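Long-range contacts in histone-lysine N-methyltransferase, H3 lysine-9 specific SUVH6 (Arabidopsis thaliana, PDB 6A5K), which transfers methyl groups from S-adenosylmethionine to a lysine of histone H3 and probably binds DNA methylated in non-CG contexts: residues A[402-407]-A[438-443]; A[379-384]-A[475-480]; A[276-281]-A[384-389]; A[323-328]-A[462-467]; A[249-254]-A[270-275]. The protein carries 1 engineered substitution. One frame throughout, in Å; residues are numbered along the deposited sequence.

Contact 1 of 5, residues A[402-407]-A[438-443]; sequences LFDIGN and GFTIDA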
# COMPACT_ATOMS: atom_id res chain seq x y z
N LEU A 402 17.39 -10.88 -12.50
CA LEU A 402 16.55 -11.91 -13.09
C LEU A 402 15.26 -12.08 -12.28
O LEU A 402 15.29 -12.17 -11.06
CB LEU A 402 17.29 -13.25 -13.15
CG LEU A 402 18.61 -13.30 -13.92
CD1 LEU A 402 19.21 -14.70 -13.82
CD2 LEU A 402 18.39 -12.89 -15.38
N PHE A 403 14.12 -12.10 -12.97
CA PHE A 403 12.87 -12.49 -12.35
C PHE A 403 12.46 -13.86 -12.88
O PHE A 403 12.09 -13.99 -14.05
CB PHE A 403 11.75 -11.48 -12.60
CG PHE A 403 10.52 -11.71 -11.76
CD1 PHE A 403 9.57 -12.65 -12.13
CD2 PHE A 403 10.33 -10.99 -10.58
CE1 PHE A 403 8.44 -12.86 -11.35
CE2 PHE A 403 9.20 -11.20 -9.80
CZ PHE A 403 8.25 -12.14 -10.19
N ASP A 404 12.54 -14.87 -12.02
CA ASP A 404 12.16 -16.23 -12.37
C ASP A 404 10.63 -16.32 -12.36
O ASP A 404 10.01 -16.21 -11.31
CB ASP A 404 12.79 -17.22 -11.38
CG ASP A 404 12.60 -18.67 -11.78
OD1 ASP A 404 11.53 -19.04 -12.30
OD2 ASP A 404 13.54 -19.45 -11.56
N ILE A 405 10.02 -16.51 -13.53
CA ILE A 405 8.56 -16.52 -13.64
C ILE A 405 7.97 -17.79 -13.04
O ILE A 405 8.51 -18.88 -13.21
CB ILE A 405 8.11 -16.39 -15.12
CG1 ILE A 405 8.60 -15.06 -15.72
CG2 ILE A 405 6.60 -16.52 -15.25
CD1 ILE A 405 8.26 -14.89 -17.19
N GLY A 406 6.86 -17.65 -12.31
CA GLY A 406 6.09 -18.80 -11.85
C GLY A 406 6.16 -19.10 -10.37
O GLY A 406 7.11 -18.72 -9.68
N ASN A 407 5.13 -19.81 -9.87
CA ASN A 407 5.07 -20.26 -8.47
C ASN A 407 5.22 -19.18 -7.41
O ASN A 407 5.93 -19.38 -6.42
CB ASN A 407 6.13 -21.34 -8.19
CG ASN A 407 6.01 -22.54 -9.11
OD1 ASN A 407 6.85 -22.75 -9.98
ND2 ASN A 407 4.94 -23.31 -8.93
N GLY A 438 9.03 -22.10 -17.63
CA GLY A 438 10.42 -22.31 -17.97
C GLY A 438 11.09 -21.02 -18.41
O GLY A 438 12.13 -21.06 -19.09
N PHE A 439 10.51 -19.89 -18.04
CA PHE A 439 11.03 -18.61 -18.52
C PHE A 439 11.37 -17.61 -17.42
O PHE A 439 10.83 -17.66 -16.31
CB PHE A 439 10.04 -17.97 -19.49
CG PHE A 439 9.87 -18.76 -20.76
CD1 PHE A 439 9.02 -19.86 -20.81
CD2 PHE A 439 10.59 -18.43 -21.90
CE1 PHE A 439 8.88 -20.59 -21.97
CE2 PHE A 439 10.45 -19.16 -23.07
CZ PHE A 439 9.59 -20.24 -23.10
N THR A 440 12.28 -16.70 -17.76
CA THR A 440 12.83 -15.71 -16.83
C THR A 440 12.92 -14.37 -17.53
O THR A 440 13.15 -14.31 -18.74
CB THR A 440 14.23 -16.16 -16.32
OG1 THR A 440 14.09 -17.32 -15.50
CG2 THR A 440 14.94 -15.05 -15.53
N ILE A 441 12.72 -13.28 -16.79
CA ILE A 441 12.91 -11.95 -17.34
C ILE A 441 14.27 -11.41 -16.90
O ILE A 441 14.56 -11.31 -15.71
CB ILE A 441 11.80 -10.97 -16.89
CG1 ILE A 441 10.42 -11.53 -17.23
CG2 ILE A 441 11.99 -9.62 -17.54
CD1 ILE A 441 9.31 -10.94 -16.38
N ASP A 442 15.11 -11.09 -17.88
CA ASP A 442 16.45 -10.57 -17.64
C ASP A 442 16.43 -9.06 -17.83
O ASP A 442 16.31 -8.57 -18.95
CB ASP A 442 17.46 -11.23 -18.60
CG ASP A 442 18.89 -10.75 -18.38
OD1 ASP A 442 19.13 -9.79 -17.62
OD2 ASP A 442 19.81 -11.34 -19.00
N ALA A 443 16.56 -8.32 -16.73
CA ALA A 443 16.55 -6.86 -16.79
C ALA A 443 17.92 -6.24 -16.54
O ALA A 443 18.02 -5.05 -16.21
CB ALA A 443 15.53 -6.31 -15.77
O HOH W 1 11.11 -19.83 -14.60

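Contact 2 of 5, residues A[379-384]-A[475-480]; sequences ICEYVG and IPHVMF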
# COMPACT_ATOMS: atom_id res chain seq x y z
N ILE A 379 1.56 -0.96 -9.44
CA ILE A 379 2.79 -0.18 -9.32
C ILE A 379 3.48 -0.05 -10.67
O ILE A 379 3.52 1.02 -11.27
CB ILE A 379 3.80 -0.81 -8.32
CG1 ILE A 379 3.12 -1.16 -6.98
CG2 ILE A 379 5.02 0.10 -8.15
CD1 ILE A 379 2.45 0.04 -6.30
N CYS A 380 4.01 -1.17 -11.14
CA CYS A 380 4.73 -1.22 -12.41
C CYS A 380 4.90 -2.67 -12.83
O CYS A 380 4.60 -3.58 -12.06
CB CYS A 380 6.11 -0.55 -12.29
SG CYS A 380 7.25 -1.43 -11.19
N GLU A 381 5.38 -2.87 -14.05
CA GLU A 381 5.72 -4.19 -14.56
C GLU A 381 7.19 -4.48 -14.31
O GLU A 381 7.99 -3.56 -14.18
CB GLU A 381 5.42 -4.27 -16.07
CG GLU A 381 5.64 -5.64 -16.70
CD GLU A 381 5.05 -5.75 -18.10
OE1 GLU A 381 4.52 -4.75 -18.61
OE2 GLU A 381 5.11 -6.85 -18.69
N TYR A 382 7.56 -5.76 -14.23
CA TYR A 382 8.96 -6.13 -14.33
C TYR A 382 9.30 -6.30 -15.80
O TYR A 382 8.97 -7.32 -16.41
CB TYR A 382 9.28 -7.41 -13.55
CG TYR A 382 10.77 -7.59 -13.31
CD1 TYR A 382 11.58 -8.16 -14.29
CD2 TYR A 382 11.36 -7.17 -12.13
CE1 TYR A 382 12.95 -8.31 -14.08
CE2 TYR A 382 12.72 -7.32 -11.92
CZ TYR A 382 13.50 -7.89 -12.90
OH TYR A 382 14.86 -8.04 -12.68
N VAL A 383 9.94 -5.30 -16.39
CA VAL A 383 10.23 -5.33 -17.82
C VAL A 383 11.70 -5.66 -18.07
O VAL A 383 12.58 -5.15 -17.38
CB VAL A 383 9.87 -3.98 -18.48
CG1 VAL A 383 10.35 -3.94 -19.93
CG2 VAL A 383 8.37 -3.74 -18.41
N GLY A 384 11.93 -6.52 -19.06
CA GLY A 384 13.27 -6.89 -19.47
C GLY A 384 13.19 -7.80 -20.69
O GLY A 384 12.18 -7.80 -21.39
N ILE A 475 4.53 -17.25 -20.24
CA ILE A 475 5.18 -15.95 -20.16
C ILE A 475 4.20 -14.83 -19.85
O ILE A 475 4.03 -13.89 -20.64
CB ILE A 475 5.95 -15.65 -21.46
CG1 ILE A 475 5.06 -15.90 -22.68
CG2 ILE A 475 7.20 -16.51 -21.55
CD1 ILE A 475 5.58 -15.29 -23.96
N PRO A 476 3.54 -14.90 -18.69
CA PRO A 476 2.64 -13.81 -18.31
C PRO A 476 3.42 -12.54 -18.01
O PRO A 476 4.63 -12.60 -17.73
CB PRO A 476 1.95 -14.35 -17.06
CG PRO A 476 2.97 -15.25 -16.44
CD PRO A 476 3.65 -15.92 -17.62
N HIS A 477 2.74 -11.40 -18.08
CA HIS A 477 3.30 -10.15 -17.58
C HIS A 477 3.44 -10.24 -16.07
O HIS A 477 2.53 -10.73 -15.39
CB HIS A 477 2.41 -8.97 -17.96
CG HIS A 477 2.32 -8.73 -19.44
ND1 HIS A 477 3.22 -7.96 -20.13
CD2 HIS A 477 1.42 -9.17 -20.36
CE1 HIS A 477 2.90 -7.93 -21.41
NE2 HIS A 477 1.81 -8.66 -21.57
N VAL A 478 4.56 -9.77 -15.54
CA VAL A 478 4.74 -9.73 -14.09
C VAL A 478 4.42 -8.32 -13.60
O VAL A 478 5.16 -7.38 -13.86
CB VAL A 478 6.17 -10.16 -13.70
CG1 VAL A 478 6.43 -9.93 -12.21
CG2 VAL A 478 6.38 -11.63 -14.07
N MSE A 479 3.28 -8.19 -12.92
CA MSE A 479 2.78 -6.88 -12.50
C MSE A 479 2.81 -6.76 -10.98
O MSE A 479 2.26 -7.62 -10.30
CB MSE A 479 1.35 -6.68 -13.00
CG MSE A 479 1.17 -6.96 -14.50
SE MSE A 479 2.27 -5.76 -15.55
CE MSE A 479 1.18 -5.64 -17.17
N PHE A 480 3.41 -5.70 -10.46
CA PHE A 480 3.43 -5.53 -9.00
C PHE A 480 2.23 -4.75 -8.48
O PHE A 480 1.81 -3.74 -9.07
CB PHE A 480 4.72 -4.84 -8.58
CG PHE A 480 5.94 -5.62 -8.92
CD1 PHE A 480 6.29 -6.73 -8.17
CD2 PHE A 480 6.73 -5.27 -10.00
CE1 PHE A 480 7.42 -7.47 -8.48
CE2 PHE A 480 7.85 -6.00 -10.32
CZ PHE A 480 8.20 -7.10 -9.55
O HOH W 2 6.48 -8.79 -17.33

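Contact 3 of 5, residues A[276-281]-A[384-389]; sequences LIYPDW and GELLED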
# COMPACT_ATOMS: atom_id res chain seq x y z
N LEU A 276 8.60 -5.13 -23.27
CA LEU A 276 9.19 -6.45 -23.17
C LEU A 276 9.90 -6.83 -24.46
O LEU A 276 9.45 -6.50 -25.55
CB LEU A 276 8.13 -7.50 -22.83
CG LEU A 276 7.62 -7.52 -21.39
CD1 LEU A 276 6.42 -8.45 -21.28
CD2 LEU A 276 8.74 -7.94 -20.45
N ILE A 277 11.03 -7.52 -24.32
CA ILE A 277 11.74 -8.03 -25.48
C ILE A 277 11.52 -9.53 -25.58
O ILE A 277 11.95 -10.29 -24.70
CB ILE A 277 13.23 -7.70 -25.42
CG1 ILE A 277 13.42 -6.19 -25.27
CG2 ILE A 277 13.96 -8.24 -26.66
CD1 ILE A 277 14.81 -5.79 -24.90
N TYR A 278 10.83 -9.95 -26.63
CA TYR A 278 10.50 -11.35 -26.84
C TYR A 278 11.52 -12.03 -27.73
O TYR A 278 12.08 -11.40 -28.63
CB TYR A 278 9.11 -11.49 -27.47
CG TYR A 278 7.94 -11.12 -26.58
CD1 TYR A 278 7.40 -12.05 -25.69
CD2 TYR A 278 7.36 -9.86 -26.65
CE1 TYR A 278 6.33 -11.72 -24.88
CE2 TYR A 278 6.28 -9.53 -25.84
CZ TYR A 278 5.77 -10.46 -24.96
OH TYR A 278 4.71 -10.13 -24.15
N PRO A 279 11.77 -13.32 -27.49
CA PRO A 279 12.41 -14.09 -28.56
C PRO A 279 11.43 -14.15 -29.73
O PRO A 279 10.23 -13.94 -29.53
CB PRO A 279 12.65 -15.47 -27.94
CG PRO A 279 12.52 -15.25 -26.45
CD PRO A 279 11.54 -14.13 -26.28
N ASP A 280 11.93 -14.43 -30.93
CA ASP A 280 11.07 -14.39 -32.11
C ASP A 280 10.04 -15.53 -32.11
O ASP A 280 8.90 -15.35 -32.54
CB ASP A 280 11.91 -14.43 -33.38
CG ASP A 280 12.91 -13.28 -33.43
OD1 ASP A 280 12.53 -12.15 -33.06
OD2 ASP A 280 14.06 -13.51 -33.85
N TRP A 281 10.43 -16.70 -31.60
CA TRP A 281 9.53 -17.84 -31.57
C TRP A 281 8.53 -17.74 -30.42
O TRP A 281 7.77 -18.68 -30.17
CB TRP A 281 10.32 -19.15 -31.48
CG TRP A 281 11.06 -19.34 -30.18
CD1 TRP A 281 10.60 -19.98 -29.06
CD2 TRP A 281 12.38 -18.88 -29.88
NE1 TRP A 281 11.56 -19.94 -28.08
CE2 TRP A 281 12.66 -19.28 -28.56
CE3 TRP A 281 13.35 -18.18 -30.60
CZ2 TRP A 281 13.88 -18.99 -27.94
CZ3 TRP A 281 14.56 -17.90 -29.98
CH2 TRP A 281 14.81 -18.30 -28.66
N GLY A 384 11.93 -6.52 -19.06
CA GLY A 384 13.27 -6.89 -19.47
C GLY A 384 13.19 -7.80 -20.69
O GLY A 384 12.18 -7.80 -21.39
N GLU A 385 14.24 -8.57 -20.94
CA GLU A 385 14.22 -9.53 -22.05
C GLU A 385 13.69 -10.88 -21.56
O GLU A 385 14.21 -11.42 -20.59
CB GLU A 385 15.61 -9.72 -22.65
CG GLU A 385 16.48 -8.48 -22.72
CD GLU A 385 17.87 -8.78 -23.29
OE1 GLU A 385 17.96 -9.54 -24.28
OE2 GLU A 385 18.87 -8.27 -22.74
N LEU A 386 12.67 -11.40 -22.24
CA LEU A 386 12.18 -12.76 -21.96
C LEU A 386 13.18 -13.79 -22.46
O LEU A 386 13.55 -13.79 -23.63
CB LEU A 386 10.82 -13.01 -22.64
CG LEU A 386 9.51 -12.73 -21.91
CD1 LEU A 386 9.55 -13.29 -20.49
CD2 LEU A 386 9.16 -11.25 -21.91
N LEU A 387 13.58 -14.70 -21.57
CA LEU A 387 14.55 -15.74 -21.92
C LEU A 387 14.12 -17.09 -21.38
O LEU A 387 13.53 -17.17 -20.31
CB LEU A 387 15.94 -15.40 -21.36
CG LEU A 387 16.68 -14.14 -21.81
CD1 LEU A 387 17.99 -14.01 -21.05
CD2 LEU A 387 16.92 -14.15 -23.33
N GLU A 388 14.43 -18.16 -22.11
CA GLU A 388 14.41 -19.50 -21.51
C GLU A 388 15.32 -19.48 -20.29
O GLU A 388 16.36 -18.82 -20.31
CB GLU A 388 14.90 -20.57 -22.50
CG GLU A 388 14.15 -20.61 -23.81
CD GLU A 388 14.73 -21.63 -24.78
OE1 GLU A 388 13.97 -22.49 -25.27
OE2 GLU A 388 15.95 -21.57 -25.05
N ASP A 389 14.94 -20.20 -19.24
CA ASP A 389 15.74 -20.26 -18.01
C ASP A 389 17.20 -20.60 -18.30
O ASP A 389 18.11 -19.98 -17.76
CB ASP A 389 15.17 -21.28 -17.02
CG ASP A 389 13.90 -20.80 -16.35
OD1 ASP A 389 13.59 -19.59 -16.42
OD2 ASP A 389 13.21 -21.64 -15.73

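Contact 4 of 5, residues A[323-328]-A[462-467]; sequences VGAKPT and YAQNVL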
# COMPACT_ATOMS: atom_id res chain seq x y z
N VAL A 323 -8.84 -6.92 -6.22
CA VAL A 323 -9.59 -7.42 -5.07
C VAL A 323 -8.68 -8.26 -4.18
O VAL A 323 -8.71 -8.15 -2.95
CB VAL A 323 -10.81 -8.26 -5.51
CG1 VAL A 323 -11.52 -8.87 -4.31
CG2 VAL A 323 -11.78 -7.41 -6.34
N GLY A 324 -7.86 -9.09 -4.81
CA GLY A 324 -6.90 -9.92 -4.11
C GLY A 324 -6.05 -10.65 -5.12
O GLY A 324 -6.43 -10.78 -6.29
N ALA A 325 -4.89 -11.13 -4.67
CA ALA A 325 -3.99 -11.89 -5.52
C ALA A 325 -4.68 -13.16 -6.02
O ALA A 325 -5.52 -13.73 -5.33
CB ALA A 325 -2.71 -12.24 -4.77
N LYS A 326 -4.34 -13.57 -7.24
CA LYS A 326 -4.79 -14.82 -7.83
C LYS A 326 -3.61 -15.41 -8.58
O LYS A 326 -2.64 -14.69 -8.85
CB LYS A 326 -5.98 -14.61 -8.77
CG LYS A 326 -7.20 -13.96 -8.15
CD LYS A 326 -8.33 -13.85 -9.16
CE LYS A 326 -8.97 -15.21 -9.43
NZ LYS A 326 -10.00 -15.15 -10.50
N PRO A 327 -3.68 -16.71 -8.93
CA PRO A 327 -2.61 -17.27 -9.76
C PRO A 327 -2.41 -16.47 -11.05
O PRO A 327 -1.28 -16.12 -11.40
CB PRO A 327 -3.10 -18.69 -10.05
CG PRO A 327 -3.93 -19.03 -8.86
CD PRO A 327 -4.62 -17.74 -8.47
N THR A 328 -3.51 -16.19 -11.75
CA THR A 328 -3.46 -15.42 -12.99
C THR A 328 -4.67 -14.49 -13.12
O THR A 328 -5.79 -14.87 -12.80
CB THR A 328 -3.39 -16.35 -14.23
OG1 THR A 328 -2.41 -17.37 -14.03
CG2 THR A 328 -3.03 -15.56 -15.48
N TYR A 462 3.41 -7.31 -3.98
CA TYR A 462 3.55 -8.68 -4.46
C TYR A 462 3.47 -8.71 -5.97
O TYR A 462 2.91 -7.79 -6.60
CB TYR A 462 2.48 -9.61 -3.86
CG TYR A 462 1.05 -9.20 -4.13
CD1 TYR A 462 0.37 -8.38 -3.25
CD2 TYR A 462 0.37 -9.65 -5.27
CE1 TYR A 462 -0.94 -8.00 -3.47
CE2 TYR A 462 -0.95 -9.28 -5.50
CZ TYR A 462 -1.60 -8.45 -4.60
OH TYR A 462 -2.92 -8.07 -4.79
N ALA A 463 4.01 -9.78 -6.54
CA ALA A 463 3.98 -10.02 -7.98
C ALA A 463 2.70 -10.74 -8.37
O ALA A 463 2.24 -11.65 -7.67
CB ALA A 463 5.20 -10.82 -8.43
N GLN A 464 2.13 -10.32 -9.49
CA GLN A 464 0.86 -10.83 -9.98
C GLN A 464 0.97 -11.09 -11.47
O GLN A 464 1.29 -10.17 -12.24
CB GLN A 464 -0.27 -9.84 -9.70
CG GLN A 464 -1.62 -10.23 -10.27
CD GLN A 464 -2.12 -11.55 -9.70
OE1 GLN A 464 -2.30 -11.68 -8.49
NE2 GLN A 464 -2.32 -12.54 -10.57
N ASN A 465 0.73 -12.33 -11.88
CA ASN A 465 0.75 -12.68 -13.30
C ASN A 465 -0.49 -12.14 -14.00
O ASN A 465 -1.61 -12.33 -13.52
CB ASN A 465 0.83 -14.20 -13.48
CG ASN A 465 2.19 -14.76 -13.10
OD1 ASN A 465 3.17 -14.02 -13.00
ND2 ASN A 465 2.26 -16.07 -12.91
N VAL A 466 -0.28 -11.45 -15.12
CA VAL A 466 -1.39 -10.88 -15.90
C VAL A 466 -1.23 -11.22 -17.38
O VAL A 466 -0.14 -11.14 -17.94
CB VAL A 466 -1.49 -9.34 -15.73
CG1 VAL A 466 -2.63 -8.77 -16.59
CG2 VAL A 466 -1.72 -8.97 -14.26
N LEU A 467 -2.33 -11.62 -18.01
CA LEU A 467 -2.37 -11.81 -19.46
C LEU A 467 -3.37 -10.85 -20.09
O LEU A 467 -4.45 -10.65 -19.54
CB LEU A 467 -2.74 -13.26 -19.79
CG LEU A 467 -1.70 -14.31 -19.39
CD1 LEU A 467 -2.29 -15.72 -19.44
CD2 LEU A 467 -0.47 -14.21 -20.30
O HOH W 3 0.41 -14.58 -9.86
O HOH W 4 0.20 -17.70 -13.83

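Contact 5 of 5, residues A[249-254]-A[270-275]; sequences EGKEQS and FTYTVK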
# COMPACT_ATOMS: atom_id res chain seq x y z
N GLU A 249 14.62 8.78 -19.34
CA GLU A 249 14.97 9.76 -20.36
C GLU A 249 13.89 9.95 -21.42
O GLU A 249 14.17 9.99 -22.62
CB GLU A 249 16.29 9.37 -21.04
CG GLU A 249 17.51 9.61 -20.17
CD GLU A 249 18.76 8.96 -20.72
OE1 GLU A 249 18.84 7.71 -20.71
OE2 GLU A 249 19.66 9.69 -21.17
N GLY A 250 12.64 10.08 -20.97
CA GLY A 250 11.54 10.44 -21.85
C GLY A 250 10.70 9.27 -22.32
O GLY A 250 9.64 9.47 -22.91
N LYS A 251 11.15 8.05 -22.03
CA LYS A 251 10.43 6.86 -22.49
C LYS A 251 9.18 6.61 -21.66
O LYS A 251 8.12 6.30 -22.20
CB LYS A 251 11.35 5.64 -22.46
CG LYS A 251 12.47 5.71 -23.49
CD LYS A 251 13.54 4.67 -23.24
CE LYS A 251 14.55 4.64 -24.37
NZ LYS A 251 15.77 3.86 -24.00
N GLU A 252 9.29 6.74 -20.34
CA GLU A 252 8.11 6.70 -19.49
C GLU A 252 7.31 7.97 -19.69
O GLU A 252 7.89 9.03 -19.94
CB GLU A 252 8.49 6.52 -18.01
CG GLU A 252 9.17 5.20 -17.68
CD GLU A 252 8.21 4.03 -17.63
OE1 GLU A 252 7.01 4.20 -17.95
OE2 GLU A 252 8.66 2.92 -17.28
N GLN A 253 5.99 7.88 -19.58
CA GLN A 253 5.14 9.04 -19.77
C GLN A 253 5.36 10.08 -18.68
O GLN A 253 5.14 11.26 -18.88
CB GLN A 253 3.66 8.62 -19.83
CG GLN A 253 3.40 7.43 -20.75
CD GLN A 253 3.09 7.86 -22.18
OE1 GLN A 253 3.85 8.61 -22.79
NE2 GLN A 253 1.98 7.37 -22.72
N SER A 254 5.82 9.61 -17.52
CA SER A 254 6.24 10.49 -16.44
C SER A 254 7.69 10.19 -16.05
O SER A 254 8.09 9.02 -16.02
CB SER A 254 5.33 10.33 -15.22
OG SER A 254 3.99 10.66 -15.54
N PHE A 270 22.52 1.14 -17.58
CA PHE A 270 21.64 0.17 -18.24
C PHE A 270 20.79 0.90 -19.27
O PHE A 270 20.67 2.12 -19.24
CB PHE A 270 20.74 -0.56 -17.22
CG PHE A 270 19.63 0.29 -16.67
CD1 PHE A 270 19.88 1.23 -15.68
CD2 PHE A 270 18.33 0.14 -17.13
CE1 PHE A 270 18.86 2.01 -15.17
CE2 PHE A 270 17.30 0.92 -16.62
CZ PHE A 270 17.57 1.85 -15.64
N THR A 271 20.19 0.14 -20.19
CA THR A 271 19.29 0.72 -21.18
C THR A 271 17.84 0.65 -20.72
O THR A 271 17.30 -0.44 -20.54
CB THR A 271 19.44 0.02 -22.55
OG1 THR A 271 20.81 0.05 -22.95
CG2 THR A 271 18.58 0.70 -23.61
N TYR A 272 17.21 1.80 -20.54
CA TYR A 272 15.84 1.81 -20.06
C TYR A 272 14.89 1.34 -21.15
O TYR A 272 14.96 1.80 -22.28
CB TYR A 272 15.41 3.20 -19.56
CG TYR A 272 14.22 3.12 -18.63
CD1 TYR A 272 12.93 3.00 -19.14
CD2 TYR A 272 14.38 3.12 -17.26
CE1 TYR A 272 11.83 2.90 -18.29
CE2 TYR A 272 13.30 3.02 -16.40
CZ TYR A 272 12.03 2.91 -16.92
OH TYR A 272 10.95 2.81 -16.07
N THR A 273 13.99 0.43 -20.80
CA THR A 273 13.02 -0.09 -21.75
C THR A 273 11.62 -0.18 -21.14
O THR A 273 11.46 -0.72 -20.05
CB THR A 273 13.42 -1.49 -22.25
OG1 THR A 273 14.83 -1.52 -22.52
CG2 THR A 273 12.66 -1.84 -23.52
N VAL A 274 10.62 0.34 -21.84
CA VAL A 274 9.24 0.24 -21.37
C VAL A 274 8.53 -0.94 -22.03
O VAL A 274 7.37 -1.24 -21.73
CB VAL A 274 8.43 1.53 -21.63
CG1 VAL A 274 9.19 2.75 -21.16
CG2 VAL A 274 8.10 1.65 -23.11
N LYS A 275 9.22 -1.63 -22.94
CA LYS A 275 8.61 -2.74 -23.66
C LYS A 275 9.36 -4.05 -23.45
O LYS A 275 10.59 -4.10 -23.46
CB LYS A 275 8.52 -2.43 -25.16
CG LYS A 275 7.67 -1.21 -25.47
CD LYS A 275 6.48 -1.57 -26.34
CE LYS A 275 6.63 -1.01 -27.74
NZ LYS A 275 5.30 -0.76 -28.39
O HOH W 5 18.21 4.57 -21.43

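Contact 1 of 5, residues A[402-407]-A[438-443]
Phe403 and Ile441 form an antiparallel hydrogen-bonded pair, flanked by the non-hydrogen-bonded pairs Leu402 with Asp442 and Asp404 with Thr440. Phe403 N reaches Ile441 O at 2.9 Å, and Ile441 N returns to Phe403 O at 2.9 Å. The next bond, Ile405 N to Phe439 O, is a little longer at 3.1 Å and more bent. On the face of Leu402 and Thr440, the branch CD2 of Leu402 rests on Asp442 CG at 3.7 Å. Leu402 CB meets Thr440 CG2 at 3.8 Å. Two polar ends on this face bond outside the pair: Thr440 OG1 to Asp389, Asp442 OD2 to Asn398. The side chains of Ile405 and Ile441 cross at about a right angle, with CD1 of Ile405 4.0 Å from CG1 of Ile441. Strand 436-442 is the middle strand of a three-stranded antiparallel sheet in the SET domain, between 402-406 and 385-388. Phe403 and Ile441 both pack on Val478 of strand 477-482.

Contact 2 of 5, residues A[379-384]-A[475-480]
Glu381 and Met479 face each other where strand 378-381 forms the edge of a mixed four-stranded sheet built mainly from the SET domain. The pairing includes a beta bulge: Ile379 and Cys380 both sit opposite Phe480. Ile379 N binds Phe480 O at 2.8 Å, and Phe480 N binds Cys380 O at 2.9 Å. Tyr382 N continues the pairing to Val478 O. The side chains of Phe480 and Tyr382 lie side by side, pointing the same way, with Phe480 CE2 3.8 Å from Tyr382 CB. The Tyr382 side chain comes within about 5 Å of the bound S-adenosylmethionine. Glu381 CG is anti to the backbone N (chi1 -176°), and its CB meets the selenium of selenomethionine Met479 (atom SE) at 3.5 Å. Beyond CG the chain runs extended to His477. His477 ND1 donates to Glu381 OE2 at 2.6 Å. The oxygen lies in the ring plane, but the nitrogen sits on the syn side and 32° out of the carboxylate plane. A water also donates to Glu381 OE2, at 2.7 Å, and bridges to Tyr382 O and Val478 N. His477 NE2 bonds to Asp469, so carboxylates grip both ring nitrogens. This would be consistent with a positively charged imidazole.

Contact 3 of 5, residues A[276-281]-A[384-389]
Leu386 takes the middle of this contact, packed against residues 276-279. Its CD2 touches Leu276 CD2 at 3.6 Å and lies 4.1 Å from Tyr278 CE1. Pro279 crosses Leu386 at about a right angle. Pro279 CD rests 3.9 Å from Leu386 CB, and Pro279 CG is 3.3 Å from Leu386 O. Two backbone bonds hold the segments together. Ile277 N donates to Gly384 O at 3.2 Å, nearly straight, and Ile277 O accepts from Leu386 N at 2.8 Å. Ile277 thus brackets Glu385, and the two side chains run side by side with Ile277 CD1 3.8 Å from Glu385 CG. Farther along, Trp281 has Pro279 CB over one face, offset toward the rim, and its CZ2 comes 4.2 Å from Glu388 CD. Gly384 N is buried here without a partner. Further out, Leu386 packs on Ile441, while Leu276 and Tyr278 touch His477. Backbone bonds from Glu385 to Asp442 and from Leu387 to Thr440 fix strand 385-388 in its sheet. The segments run the same way, 27° apart, so a Pre-SET loop is joined to an edge strand of the SET domain by a single bridge, bonded as in a parallel pair.

Contact 4 of 5, residues A[323-328]-A[462-467]
Thr328 and Gln464 bury the most surface here, followed by Ala325 and Asn465, where a loop of the Pre-SET motif packs against strand 461-467 of the SET domain. Gln464 does the polar work. Its CG is anti to the backbone N (chi1 175°), and a bend at chi2 brings the amide up to Lys326. There it grips both backbone groups of that residue: OE1 accepts from Lys326 N at 3.0 Å, and NE2 donates to Lys326 O at 2.8 Å. The second donor stands above the carbonyl plane, 43° out of it. NE2 gives another bond to Asn465 O at 3.0 Å, with that oxygen in the amide plane. Three bonds therefore fix the rotation of this buried amide. At one end of the loop, Ala325 CB packs on the Tyr462 ring, 3.5 Å from CE2. At the other end, Thr328 CG2 meets Leu467 CD1. Strand 461-467 is held on its far side by strand 477-482, with Gln464 bonded to Met479 through the backbone. Asn465 bonds likewise to Ile329. Two waters bridge the segments. One bonds to both Pro327 O and Asn465 N. Another lies 2.6 Å from Thr328 OG1 and accepts from Asn465 ND2 at 2.8 Å.

Contact 5 of 5, residues A[249-254]-A[270-275]
Lys251 and Glu252 fasten the loop 249-254 to Tyr272 and Val274, at and just beyond the short strand 271-272, in the Pre-SET motif. Lys251 starts with CB against Val274 CG1 at 3.8 Å. Its chain then runs extended past the backbone of Tyr272. CD passes 3.3 Å from Tyr272 O, and CE is 3.5 Å from the same oxygen. NZ ends the run with a hydrogen bond to Tyr272 O at 2.8 Å, in the carbonyl plane. Glu252 instead bends at chi2 (-75°), and its carboxylate meets the end of the tyrosine. The side chains cross at about a right angle, with carboxylate and ring planes 76° apart. Tyr272 OH is also bonded to Val449 N, so the hydroxyl ties the loop to the SET domain. Strand 271-272 pairs in parallel with strand 446-447. A water links Glu249 OE1 to Tyr272 N. At the ring edge, Tyr272 OH donates to the anti lone pair of Glu252 OE2 at 2.6 Å.

Contacts 1 and 2 are buried and lie wholly in the SET domain. They pair strands, and their sheets touch through Phe403 and Val478. Contacts 3 and 4 are partly buried. Each sets a Pre-SET loop on a SET-domain strand, in contact 3 by backbone bonds and apolar packing around a leucine, in contact 4 through a glutamine amide and waters. Contact 3 uses an edge strand of the sheet of contact 1 and shares Gly384 with contact 2. Contact 4 lies on strand 461-467, which pairs with strand 477-482 of contact 2. Contact 5 is a surface contact, held by lysine and glutamate tips. It touches contact 2 through Val383.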